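Local coordinates for protein pyocin S5 (Pseudomonas aeruginosa PAO1, PDB 6THK) that probably kills related bacteria as a channel-forming bacteriocin that depolarises the cytoplasmic membrane and drains cellular energy, at residues 328-331 / 332-336; 399-402 / 403-407; 453-456 / 457-461. The protein carries 1 engineered substitution. All coordinates share one frame; numbering follows the deposited sequence.

All three contacts are local, each joining successive turns of one helix within the colicin pore-forming domain. None closes a long loop, and none nests with or crosses another: they follow in series. Contact 1 comes first, at the C-terminal end of the long helix 272-338. Contact 2 follows on helix 396-409, and contact 3 on helix 451-464. The centres of contacts 2 and 3 are about 8 Å apart, and that of contact 1 is about 15 to 16 Å from each. Phe330 of contact 1 meets Phe406 of contact 2 and Phe459 of contact 3. This aromatic cluster ties the end of the long helix to the two shorter helices.

Contact 1. Residues 328-331 / 332-336. With ZN (zinc ion), chain J.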
loop_
_atom_site.group_PDB
_atom_site.type_symbol
_atom_site.label_atom_id
_atom_site.label_comp_id
_atom_site.label_asym_id
_atom_site.label_seq_id
_atom_site.Cartn_x
_atom_site.Cartn_y
_atom_site.Cartn_z
ATOM N N ALA A 328 3.670 13.693 48.834
ATOM C CA ALA A 328 3.116 12.939 49.974
ATOM C C ALA A 328 4.221 12.477 50.943
ATOM O O ALA A 328 4.029 12.537 52.155
ATOM C CB ALA A 328 2.326 11.735 49.485
ATOM N N ASP A 329 5.353 12.046 50.406
ATOM C CA ASP A 329 6.469 11.596 51.221
ATOM C C ASP A 329 7.120 12.746 51.977
ATOM O O ASP A 329 7.599 12.578 53.089
ATOM C CB ASP A 329 7.517 10.913 50.349
ATOM C CG ASP A 329 7.133 9.512 49.975
ATOM O OD1 ASP A 329 5.943 9.178 50.098
ATOM O OD2 ASP A 329 8.015 8.744 49.554
ATOM N N PHE A 330 7.103 13.930 51.382
ATOM C CA PHE A 330 7.717 15.090 52.003
ATOM C C PHE A 330 7.051 15.408 53.334
ATOM O O PHE A 330 7.724 15.735 54.290
ATOM C CB PHE A 330 7.652 16.285 51.052
ATOM C CG PHE A 330 8.108 17.577 51.654
ATOM C CD1 PHE A 330 9.438 17.798 51.930
ATOM C CD2 PHE A 330 7.208 18.580 51.913
ATOM C CE1 PHE A 330 9.859 18.990 52.470
ATOM C CE2 PHE A 330 7.620 19.777 52.450
ATOM C CZ PHE A 330 8.947 19.984 52.732
ATOM N N TYR A 331 5.731 15.315 53.392
ATOM C CA TYR A 331 5.020 15.564 54.631
ATOM C C TYR A 331 5.391 14.534 55.696
ATOM O O TYR A 331 5.515 14.868 56.862
ATOM C CB TYR A 331 3.514 15.588 54.409
ATOM C CG TYR A 331 3.060 16.629 53.426
ATOM C CD1 TYR A 331 3.203 17.970 53.697
ATOM C CD2 TYR A 331 2.484 16.267 52.228
ATOM C CE1 TYR A 331 2.787 18.925 52.799
ATOM C CE2 TYR A 331 2.068 17.212 51.325
ATOM C CZ TYR A 331 2.221 18.538 51.617
ATOM O OH TYR A 331 1.807 19.481 50.719
ATOM N N LYS A 332 5.532 13.277 55.292
ATOM C CA LYS A 332 5.904 12.225 56.224
ATOM C C LYS A 332 7.293 12.459 56.790
ATOM O O LYS A 332 7.506 12.342 57.983
ATOM C CB LYS A 332 5.876 10.868 55.531
ATOM C CG LYS A 332 4.492 10.293 55.304
ATOM C CD LYS A 332 4.579 8.974 54.560
ATOM C CE LYS A 332 3.394 8.783 53.632
ATOM N NZ LYS A 332 3.809 8.534 52.224
ATOM N N GLU A 333 8.228 12.823 55.919
ATOM C CA GLU A 333 9.606 13.093 56.313
ATOM C C GLU A 333 9.686 14.296 57.239
ATOM O O GLU A 333 10.503 14.336 58.145
ATOM C CB GLU A 333 10.512 13.265 55.103
ATOM C CG GLU A 333 11.982 13.388 55.459
ATOM C CD GLU A 333 12.561 12.122 56.056
ATOM O OE1 GLU A 333 12.324 11.036 55.498
ATOM O OE2 GLU A 333 13.263 12.215 57.080
ATOM N N VAL A 334 8.857 15.298 56.971
ATOM C CA VAL A 334 8.784 16.482 57.801
ATOM C C VAL A 334 8.299 16.100 59.197
ATOM O O VAL A 334 8.769 16.640 60.183
ATOM C CB VAL A 334 7.870 17.551 57.192
ATOM C CG1 VAL A 334 7.428 18.532 58.258
ATOM C CG2 VAL A 334 8.588 18.274 56.068
ATOM N N THR A 335 7.331 15.190 59.274
ATOM C CA THR A 335 6.839 14.711 60.553
ATOM C C THR A 335 7.960 13.997 61.287
ATOM O O THR A 335 8.160 14.197 62.470
ATOM C CB THR A 335 5.695 13.701 60.385
ATOM O OG1 THR A 335 4.514 14.364 59.943
ATOM C CG2 THR A 335 5.399 13.026 61.698
ATOM N N GLU A 336 8.719 13.187 60.566
ATOM C CA GLU A 336 9.808 12.438 61.167
ATOM C C GLU A 336 10.888 13.335 61.754
ATOM O O GLU A 336 11.365 13.086 62.844
ATOM C CB GLU A 336 10.448 11.512 60.129
ATOM C CG GLU A 336 9.841 10.123 60.028
ATOM C CD GLU A 336 10.526 9.265 58.975
ATOM O OE1 GLU A 336 9.823 8.523 58.260
ATOM O OE2 GLU A 336 11.768 9.333 58.858
HETATM ZN ZN ZN J . 12.460 9.137 56.809
#
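Phe330 has CG anti to the backbone N (chi1 173°), and Val334 has CG2 anti to its own carbonyl carbon, beside the backbone N. Together these settings bring the methyl over the ring one helical turn away. The contact is a CH-pi interaction: Val334 CG2 lies 3.9 Å from the centroid of the Phe330 ring and 17° off its normal. The methyl is offset toward the rim and is nearest to CZ. On the outer side of the turn, Lys332 bends at its third and fourth torsions and curls back toward Asp329. Its NZ forms a salt bridge with Asp329 OD1 at 3.1 Å, weak as a hydrogen bond. The backbone bonds are regular i to i+4 helix bonds, with Glu333 N to Asp329 O at 2.9 Å. Tyr331 O accepts from Thr335 N at 3.0 Å and weakly from Thr335 OG1. It also takes a hydrogen bond from Ser343 OG of helix 340-353, while the Tyr331 ring makes a cation-pi contact with Arg347. Glu333 and Glu336, three residues apart, reach one zinc ion. Glu333 OE1 binds it at 2.3 Å and Glu336 OE2 at 2.2 Å. The second oxygen of each carboxylate stays well beyond bonding distance, so both bind through one oxygen. The turn is thus divided by chemistry. Phe330 and Val334 are buried, while the salt bridge and the metal site lie on exposed residues. The zinc would probably offset the mutual repulsion of the two carboxylates and limit their movement.

Contact 2. Residues 399-402 / 403-407; sequences MAKS and LEKFS
Ser402 and Phe406 are joined by the shortest backbone hydrogen bond between residues 399-402 and 403-407. Phe406 N gives it to Ser402 O at 2.8 Å, with an N-H...O angle of 171°. Leu403 N bonds to Met399 O at 2.9 Å, and Glu404 N to Ala400 O at 3.2 Å. The bond from Lys405 N to Lys401 O is weak. Side-chain hydroxyls add further bonds. Ser407 OG gives a hydrogen bond to Leu403 O at 2.7 Å, and Ser407 N reaches the same oxygen from the opposite face of its plane. Ser402 OG pairs with Met398 O and Thr463 OG1.

The charged groups of Lys401 and Glu404 do not pair, and the contacts run along the lysine carbon chain. Glu404 CG sits between the backbone N and the carbonyl carbon (chi1 66°), which lets it pass 3.2 Å from Lys401 O. Glu404 OE2 then lies 3.7 Å from Lys401 CD. Lys405 bends at its third torsion and sets CE 3.8 Å from Lys401 CG. The two NZ atoms, of Lys401 and Lys405, are 4.5 Å apart, where like charges would probably repel. Lys405 also makes a cation-pi contact with Phe326.

Among its neighbours, helix 396-409 lies against helix 451-464 through Ser402, Leu403 and Ser407. Met399 touches helix 419-431, and Phe406 packs on helix 272-338.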
loop_
_atom_site.group_PDB
_atom_site.type_symbol
_atom_site.label_atom_id
_atom_site.label_comp_id
_atom_site.label_asym_id
_atom_site.label_seq_id
_atom_site.Cartn_x
_atom_site.Cartn_y
_atom_site.Cartn_z
ATOM N N MET A 399 17.716 21.563 45.130
ATOM C CA MET A 399 16.656 22.572 45.246
ATOM C C MET A 399 15.864 22.615 43.933
ATOM O O MET A 399 14.641 22.561 43.966
ATOM C CB MET A 399 17.284 23.946 45.559
ATOM C CG MET A 399 16.320 24.992 46.090
ATOM S SD MET A 399 15.228 25.823 44.889
ATOM C CE MET A 399 16.312 26.034 43.475
ATOM N N ALA A 400 16.576 22.717 42.778
ATOM C CA ALA A 400 15.999 22.792 41.421
ATOM C C ALA A 400 15.174 21.556 41.092
ATOM O O ALA A 400 14.085 21.676 40.529
ATOM C CB ALA A 400 17.103 22.960 40.396
ATOM N N LYS A 401 15.686 20.376 41.486
ATOM C CA LYS A 401 15.068 19.077 41.273
ATOM C C LYS A 401 13.825 18.877 42.144
ATOM O O LYS A 401 12.860 18.253 41.699
ATOM C CB LYS A 401 16.114 17.978 41.514
ATOM C CG LYS A 401 15.622 16.561 41.269
ATOM C CD LYS A 401 15.174 16.311 39.822
ATOM C CE LYS A 401 14.775 14.878 39.633
ATOM N NZ LYS A 401 15.885 13.971 40.010
ATOM N N SER A 402 13.852 19.397 43.378
ATOM C CA SER A 402 12.734 19.309 44.313
ATOM C C SER A 402 11.619 20.239 43.870
ATOM O O SER A 402 10.461 19.822 43.836
ATOM C CB SER A 402 13.192 19.647 45.725
ATOM O OG SER A 402 14.100 18.650 46.161
ATOM N N LEU A 403 11.975 21.483 43.455
ATOM C CA LEU A 403 11.007 22.453 42.941
ATOM C C LEU A 403 10.281 21.931 41.675
ATOM O O LEU A 403 9.091 22.192 41.520
ATOM C CB LEU A 403 11.653 23.837 42.714
ATOM C CG LEU A 403 10.795 24.928 42.023
ATOM C CD1 LEU A 403 9.569 25.296 42.858
ATOM C CD2 LEU A 403 11.621 26.178 41.730
ATOM N N GLU A 404 10.959 21.153 40.810
ATOM C CA GLU A 404 10.257 20.650 39.628
ATOM C C GLU A 404 9.253 19.557 40.028
ATOM O O GLU A 404 8.103 19.611 39.592
ATOM C CB GLU A 404 11.196 20.257 38.463
ATOM C CG GLU A 404 12.133 19.076 38.675
ATOM C CD GLU A 404 12.821 18.599 37.407
ATOM O OE1 GLU A 404 12.121 18.060 36.519
ATOM O OE2 GLU A 404 14.058 18.772 37.298
ATOM N N LYS A 405 9.641 18.678 40.974
ATOM C CA LYS A 405 8.770 17.632 41.513
ATOM C C LYS A 405 7.567 18.237 42.264
ATOM O O LYS A 405 6.433 17.836 42.003
ATOM C CB LYS A 405 9.565 16.683 42.422
ATOM C CG LYS A 405 10.168 15.492 41.675
ATOM C CD LYS A 405 11.046 14.621 42.565
ATOM C CE LYS A 405 12.448 15.174 42.713
ATOM N NZ LYS A 405 13.274 14.410 43.686
ATOM N N PHE A 406 7.799 19.212 43.167
ATOM C CA PHE A 406 6.695 19.855 43.907
ATOM C C PHE A 406 5.756 20.583 42.953
ATOM O O PHE A 406 4.537 20.452 43.094
ATOM C CB PHE A 406 7.197 20.796 45.024
ATOM C CG PHE A 406 7.815 20.105 46.224
ATOM C CD1 PHE A 406 7.097 19.156 46.951
ATOM C CD2 PHE A 406 9.094 20.441 46.659
ATOM C CE1 PHE A 406 7.679 18.506 48.045
ATOM C CE2 PHE A 406 9.671 19.794 47.760
ATOM C CZ PHE A 406 8.954 18.846 48.453
ATOM N N SER A 407 6.323 21.291 41.948
ATOM C CA SER A 407 5.554 22.012 40.930
ATOM C C SER A 407 4.665 21.067 40.113
ATOM O O SER A 407 3.506 21.396 39.840
ATOM C CB SER A 407 6.466 22.817 40.010
ATOM O OG SER A 407 7.101 23.867 40.724
#

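Contact 3. Residues 453-456 / 457-461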
loop_
_atom_site.group_PDB
_atom_site.type_symbol
_atom_site.label_atom_id
_atom_site.label_comp_id
_atom_site.label_asym_id
_atom_site.label_seq_id
_atom_site.Cartn_x
_atom_site.Cartn_y
_atom_site.Cartn_z
ATOM N N TRP A 453 3.298 27.600 43.523
ATOM C CA TRP A 453 4.685 27.656 43.088
ATOM C C TRP A 453 5.576 28.178 44.222
ATOM O O TRP A 453 6.665 27.666 44.431
ATOM C CB TRP A 453 4.850 28.530 41.844
ATOM C CG TRP A 453 6.225 28.455 41.307
ATOM C CD1 TRP A 453 6.835 27.361 40.791
ATOM C CD2 TRP A 453 7.187 29.506 41.265
ATOM N NE1 TRP A 453 8.112 27.662 40.417
ATOM C CE2 TRP A 453 8.353 28.977 40.695
ATOM C CE3 TRP A 453 7.173 30.846 41.643
ATOM C CZ2 TRP A 453 9.491 29.736 40.501
ATOM C CZ3 TRP A 453 8.305 31.592 41.450
ATOM C CH2 TRP A 453 9.446 31.040 40.881
ATOM N N LEU A 454 5.101 29.183 44.956
ATOM C CA LEU A 454 5.815 29.732 46.107
ATOM C C LEU A 454 5.970 28.661 47.179
ATOM O O LEU A 454 7.003 28.567 47.822
ATOM C CB LEU A 454 5.046 30.890 46.720
ATOM C CG LEU A 454 5.105 32.265 46.084
ATOM C CD1 LEU A 454 4.541 33.285 47.056
ATOM C CD2 LEU A 454 6.528 32.610 45.693
ATOM N N VAL A 455 4.917 27.865 47.375
ATOM C CA VAL A 455 4.916 26.767 48.332
ATOM C C VAL A 455 5.955 25.729 47.927
ATOM O O VAL A 455 6.625 25.169 48.771
ATOM C CB VAL A 455 3.529 26.126 48.486
ATOM C CG1 VAL A 455 3.577 25.025 49.523
ATOM C CG2 VAL A 455 2.506 27.172 48.887
ATOM N N GLY A 456 6.088 25.477 46.628
ATOM C CA GLY A 456 7.093 24.561 46.123
ATOM C C GLY A 456 8.482 25.077 46.461
ATOM O O GLY A 456 9.347 24.309 46.846
ATOM N N ILE A 457 8.680 26.385 46.318
ATOM C CA ILE A 457 9.931 27.043 46.646
ATOM C C ILE A 457 10.235 26.861 48.132
ATOM O O ILE A 457 11.359 26.557 48.507
ATOM C CB ILE A 457 9.861 28.536 46.292
ATOM C CG1 ILE A 457 9.986 28.718 44.784
ATOM C CG2 ILE A 457 10.930 29.316 47.023
ATOM C CD1 ILE A 457 9.745 30.129 44.319
ATOM N N ALA A 458 9.219 27.043 48.966
ATOM C CA ALA A 458 9.333 26.862 50.425
ATOM C C ALA A 458 9.752 25.436 50.782
ATOM O O ALA A 458 10.669 25.230 51.568
ATOM C CB ALA A 458 8.007 27.206 51.092
ATOM N N PHE A 459 9.098 24.466 50.181
ATOM C CA PHE A 459 9.343 23.044 50.389
ATOM C C PHE A 459 10.695 22.601 49.783
ATOM O O PHE A 459 11.425 21.864 50.451
ATOM C CB PHE A 459 8.163 22.210 49.842
ATOM C CG PHE A 459 6.818 22.336 50.555
ATOM C CD1 PHE A 459 6.637 23.247 51.594
ATOM C CD2 PHE A 459 5.732 21.546 50.178
ATOM C CE1 PHE A 459 5.404 23.344 52.263
ATOM C CE2 PHE A 459 4.507 21.648 50.842
ATOM C CZ PHE A 459 4.355 22.540 51.886
ATOM N N ALA A 460 11.045 23.065 48.538
ATOM C CA ALA A 460 12.331 22.727 47.868
ATOM C C ALA A 460 13.526 23.153 48.739
ATOM O O ALA A 460 14.530 22.435 48.815
ATOM C CB ALA A 460 12.418 23.382 46.490
ATOM N N THR A 461 13.368 24.284 49.456
ATOM C CA THR A 461 14.339 24.820 50.415
ATOM C C THR A 461 14.596 23.837 51.581
ATOM O O THR A 461 15.747 23.575 51.888
ATOM C CB THR A 461 13.872 26.197 50.893
ATOM O OG1 THR A 461 13.750 27.038 49.749
ATOM C CG2 THR A 461 14.837 26.832 51.867
#
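Trp453 and Ile457 form one tightly packed part of this turn. Ile457 CG1 is anti to its carbonyl carbon (chi1 -76°), and the chain extends from there to lay CD1 over one face of the indole. CD1 is 3.5 Å from the centroid of the six-membered ring and 13° off its normal, a CH-pi contact. It is nearest to CZ3. A second such contact joins Val455 and Phe459, whose side chains lie side by side. Val455 CG1 sits 3.7 Å from the centroid of the Phe459 ring, toward the rim near CZ.

The backbone is also close at Gly456: Ala460 N bonds to Gly456 O at 2.7 Å, and Ala460 CB lies 3.2 Å from the same oxygen. Within this turn Leu454 is the looser partner, with CD2 4.3 Å from Ile457 CD1; it also packs on Met482 and Thr479. There is no solvent side here, since all the touching residues are buried. Even the polar end of Thr461 is satisfied: OG1 gives a hydrogen bond to Ile457 O at 2.7 Å and also pairs with Tyr423 OH. The buried, mostly apolar surface is consistent with the predicted transmembrane segment 453-478, here split between helices 451-464 and 468-481.

Three other helices pack against helix 451-464. Trp453, Ile457 and Ala460 touch helix 396-409. Val455 and Phe459 pack on alanines of helix 340-353, and Leu454 and Ala458 meet helix 468-481.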